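Side-chain contacts in CBS domain-containing protein CBSX1, chloroplastic (Arabidopsis thaliana, PDB 4GQV), which probably senses adenosine-containing ligands through its paired CBS domains and is thought to regulate chloroplast thioredoxins: residues T23-V26 with D27-L30; V151-A154 with A155-K159. All coordinates share one frame; numbering follows the deposited sequence.

Both contacts are local ones at helix ends, one in each CBS domain of the chain. Interaction 1 opens helix 26-36 with a cap, whereas interaction 2 lies at the end of helix 148-156, where Arg-153 and Gln-157 join through their side chains. Within one chain they lie on opposite sides of its centre, with their own centres 34 Å apart and their nearest atoms about 24 Å apart, so they do not touch. The dimer brings them together: Leu-30 of interaction 1 packs on Val-152 of the second subunit, and Leu-156 of interaction 2 packs on Leu-30 of that subunit. The first CBS domain of one chain thus meets the second of its partner through these helices.

Interaction 1 (T23-V26 with D27-L30); sequences TTTV and DEAL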
loop_
_atom_site.group_PDB
_atom_site.type_symbol
_atom_site.label_atom_id
_atom_site.label_comp_id
_atom_site.label_asym_id
_atom_site.label_seq_id
_atom_site.Cartn_x
_atom_site.Cartn_y
_atom_site.Cartn_z
ATOM N N THR A 23 16.691 -10.468 12.196
ATOM C CA THR A 23 18.004 -9.841 12.410
ATOM C C THR A 23 18.099 -8.533 11.653
ATOM O O THR A 23 19.039 -7.766 11.850
ATOM C CB THR A 23 19.194 -10.716 11.910
ATOM O OG1 THR A 23 19.021 -11.026 10.516
ATOM C CG2 THR A 23 19.294 -11.975 12.706
ATOM N N THR A 24 17.157 -8.293 10.750
ATOM C CA THR A 24 17.162 -7.029 10.027
ATOM C C THR A 24 16.904 -5.887 11.011
ATOM O O THR A 24 16.067 -6.027 11.905
ATOM C CB THR A 24 16.140 -7.059 8.904
ATOM O OG1 THR A 24 16.461 -8.150 8.031
ATOM C CG2 THR A 24 16.135 -5.765 8.108
ATOM N N THR A 25 17.662 -4.791 10.881
ATOM C CA THR A 25 17.476 -3.600 11.720
ATOM C C THR A 25 16.321 -2.764 11.191
ATOM O O THR A 25 16.024 -2.798 9.994
ATOM C CB THR A 25 18.728 -2.672 11.729
ATOM O OG1 THR A 25 18.881 -2.050 10.443
ATOM C CG2 THR A 25 19.997 -3.433 12.070
ATOM N N VAL A 26 15.708 -1.989 12.081
ATOM C CA VAL A 26 14.583 -1.123 11.731
ATOM C C VAL A 26 14.955 -0.178 10.596
ATOM O O VAL A 26 14.114 0.167 9.768
ATOM C CB VAL A 26 14.071 -0.330 12.971
ATOM C CG1 VAL A 26 13.113 0.772 12.574
ATOM C CG2 VAL A 26 13.413 -1.268 13.978
ATOM N N ASP A 27 16.226 0.207 10.537
ATOM C CA ASP A 27 16.689 1.138 9.512
ATOM C C ASP A 27 16.853 0.440 8.164
ATOM O O ASP A 27 16.583 1.020 7.103
ATOM C CB ASP A 27 18.001 1.807 9.940
ATOM C CG ASP A 27 17.872 2.572 11.254
ATOM O OD1 ASP A 27 16.778 3.125 11.527
ATOM O OD2 ASP A 27 18.870 2.628 12.014
ATOM N N GLU A 28 17.292 -0.812 8.204
ATOM C CA GLU A 28 17.367 -1.610 6.985
ATOM C C GLU A 28 15.966 -1.808 6.416
ATOM O O GLU A 28 15.760 -1.744 5.207
ATOM C CB GLU A 28 17.961 -2.981 7.264
ATOM C CG GLU A 28 19.433 -3.033 7.567
ATOM C CD GLU A 28 19.926 -4.466 7.601
ATOM O OE1 GLU A 28 20.197 -4.981 8.705
ATOM O OE2 GLU A 28 20.016 -5.082 6.519
ATOM N N ALA A 29 15.007 -2.038 7.305
ATOM C CA ALA A 29 13.638 -2.315 6.891
ATOM C C ALA A 29 12.990 -1.044 6.354
ATOM O O ALA A 29 12.335 -1.062 5.313
ATOM C CB ALA A 29 12.843 -2.888 8.047
ATOM N N LEU A 30 13.207 0.068 7.052
ATOM C CA LEU A 30 12.715 1.367 6.600
ATOM C C LEU A 30 13.276 1.709 5.224
ATOM O O LEU A 30 12.561 2.218 4.350
ATOM C CB LEU A 30 13.063 2.457 7.614
ATOM C CG LEU A 30 12.139 2.501 8.832
ATOM C CD1 LEU A 30 12.745 3.320 9.964
ATOM C CD2 LEU A 30 10.784 3.063 8.440
#
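Thr-24 meets the helix through its methyl: CG2 lies 3.4 Å from Glu-28 CB, the two side chains crossing at a slant. Its chi1 of -58° puts CG2 anti to the backbone N and leaves OG1 to accept from Lys-21 N, so a threonine serves both an apolar and a polar neighbour. Thr-25 is the N-cap. With chi1 at 69°, OG1 sits between its own backbone N and carbonyl carbon and faces the first turn, where it takes the N-H of Glu-28 at 3.0 Å from Glu-28 N. Glu-28 answers with a weak but nearly straight bond: its chain, extended beyond CG, reaches back across the Thr-25 side chain at about a right angle and presents OE1 3.3 Å from Thr-25 N. The negative charge of Glu-28 is probably also favoured by the positive end of the helix dipole. Thr-25 O then receives Ala-29 N at 3.0 Å, the donor nearly in line with the carbonyl. Val-26 begins the helix, its O bonded to Leu-30 N at 2.9 Å. Beside that bond Val-26 CG1 and Leu-30 CD1 pack at 3.7 Å, branches pointing the same way, and Val-26 also touches Leu-104 of helix 101-104. The reciprocal bonds of Thr-25 and Glu-28 are a capping box, here starting helix 26-36 of the first CBS domain.

Interaction 2 (V151-A154 with A155-K159); sequences VVRA and ALQIK
Val-152 and Leu-156 stand side by side one turn apart, pointing the same way, with Val-152 CG1 4.2 Å from Leu-156 CG. This is the packed side, where Val-152 is buried: Leu-156 CG also rests 3.2 Å from Val-152 O, the carbonyl that accepts Leu-156 N, and branched apolar residues suit a face pressed against another subunit. On the more open side, Gln-157 is exposed and Arg-153 partly so, and one short polar bond joins them. Arg-153 NH1 donates to Gln-157 OE1 at 2.8 Å; OE1 lies at the edge of the guanidinium and near its plane, whereas NH1 approaches from above the plane of the amide, and the two planes stand 55° apart. A bend at chi3 (80°) turns the arginine tip back to the amide. Replacing Arg-153 by an alanine removes the NH1 donor, and the Gln-157 amide, no longer held from that side, would probably be freer to turn. The backbone hydrogen bond from Gln-157 N to Arg-153 O, 2.9 Å, comes just where the chain leaves helical geometry. On the inner side buried Val-151 packs on Ala-122 and Leu-125, and the small, buried Ala-154 on Leu-118, all of helix 118-127, while Val-152 and Arg-153 touch Val-34 of the second subunit, on its helix 26-36.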
loop_
_atom_site.group_PDB
_atom_site.type_symbol
_atom_site.label_atom_id
_atom_site.label_comp_id
_atom_site.label_asym_id
_atom_site.label_seq_id
_atom_site.Cartn_x
_atom_site.Cartn_y
_atom_site.Cartn_z
ATOM N N VAL A 151 -5.576 -10.711 -6.484
ATOM C CA VAL A 151 -6.926 -11.241 -6.660
ATOM C C VAL A 151 -7.690 -10.432 -7.701
ATOM O O VAL A 151 -8.382 -11.001 -8.556
ATOM C CB VAL A 151 -7.724 -11.264 -5.339
ATOM C CG1 VAL A 151 -9.197 -11.566 -5.609
ATOM C CG2 VAL A 151 -7.130 -12.287 -4.366
ATOM N N VAL A 152 -7.562 -9.105 -7.624
ATOM C CA VAL A 152 -8.214 -8.202 -8.577
ATOM C C VAL A 152 -7.747 -8.488 -10.004
ATOM O O VAL A 152 -8.563 -8.659 -10.907
ATOM C CB VAL A 152 -7.967 -6.710 -8.218
ATOM C CG1 VAL A 152 -8.184 -5.832 -9.426
ATOM C CG2 VAL A 152 -8.879 -6.271 -7.084
ATOM N N ARG A 153 -6.425 -8.552 -10.169
ATOM C CA ARG A 153 -5.788 -8.865 -11.434
ATOM C C ARG A 153 -6.347 -10.163 -11.981
ATOM O O ARG A 153 -6.703 -10.242 -13.152
ATOM C CB ARG A 153 -4.268 -8.960 -11.274
ATOM C CG ARG A 153 -3.540 -9.241 -12.574
ATOM C CD ARG A 153 -2.056 -8.871 -12.530
ATOM N NE ARG A 153 -1.233 -9.869 -11.859
ATOM C CZ ARG A 153 -0.815 -11.000 -12.422
ATOM N NH1 ARG A 153 -1.159 -11.289 -13.671
ATOM N NH2 ARG A 153 -0.058 -11.851 -11.734
ATOM N N ALA A 154 -6.447 -11.166 -11.115
ATOM C CA ALA A 154 -7.035 -12.457 -11.468
ATOM C C ALA A 154 -8.472 -12.330 -11.972
ATOM O O ALA A 154 -8.857 -12.944 -12.971
ATOM C CB ALA A 154 -6.995 -13.383 -10.271
ATOM N N ALA A 155 -9.267 -11.544 -11.255
ATOM C CA ALA A 155 -10.651 -11.317 -11.629
ATOM C C ALA A 155 -10.714 -10.698 -13.022
ATOM O O ALA A 155 -11.549 -11.069 -13.848
ATOM C CB ALA A 155 -11.333 -10.416 -10.612
ATOM N N LEU A 156 -9.804 -9.763 -13.278
ATOM C CA LEU A 156 -9.809 -9.006 -14.522
ATOM C C LEU A 156 -9.349 -9.837 -15.711
ATOM O O LEU A 156 -9.906 -9.735 -16.799
ATOM C CB LEU A 156 -8.927 -7.767 -14.390
ATOM C CG LEU A 156 -9.373 -6.751 -13.343
ATOM C CD1 LEU A 156 -8.752 -5.403 -13.654
ATOM C CD2 LEU A 156 -10.895 -6.661 -13.268
ATOM N N GLN A 157 -8.336 -10.666 -15.493
ATOM C CA GLN A 157 -7.761 -11.478 -16.559
ATOM C C GLN A 157 -8.611 -12.703 -16.869
ATOM O O GLN A 157 -8.155 -13.639 -17.521
ATOM C CB GLN A 157 -6.342 -11.897 -16.191
ATOM C CG GLN A 157 -5.402 -10.726 -15.979
ATOM C CD GLN A 157 -3.973 -11.174 -15.843
ATOM O OE1 GLN A 157 -3.096 -10.394 -15.475
ATOM N NE2 GLN A 157 -3.726 -12.441 -16.144
ATOM N N ILE A 158 -9.855 -12.674 -16.403
ATOM C CA ILE A 158 -10.831 -13.723 -16.659
ATOM C C ILE A 158 -11.289 -13.667 -18.108
ATOM O O ILE A 158 -12.018 -14.543 -18.582
ATOM C CB ILE A 158 -12.066 -13.541 -15.753
ATOM C CG1 ILE A 158 -12.706 -14.896 -15.428
ATOM C CG2 ILE A 158 -13.058 -12.555 -16.375
ATOM C CD1 ILE A 158 -11.787 -15.832 -14.661
ATOM N N LYS A 159 -10.857 -12.621 -18.804
ATOM C CA LYS A 159 -11.268 -12.371 -20.176
ATOM C C LYS A 159 -10.243 -12.901 -21.171
ATOM O O LYS A 159 -10.571 -13.720 -22.029
ATOM C CB LYS A 159 -11.492 -10.873 -20.386
ATOM C CG LYS A 159 -12.623 -10.306 -19.557
ATOM C CD LYS A 159 -12.950 -8.890 -19.986
ATOM C CE LYS A 159 -14.284 -8.436 -19.412
ATOM N NZ LYS A 159 -14.369 -8.633 -17.932
#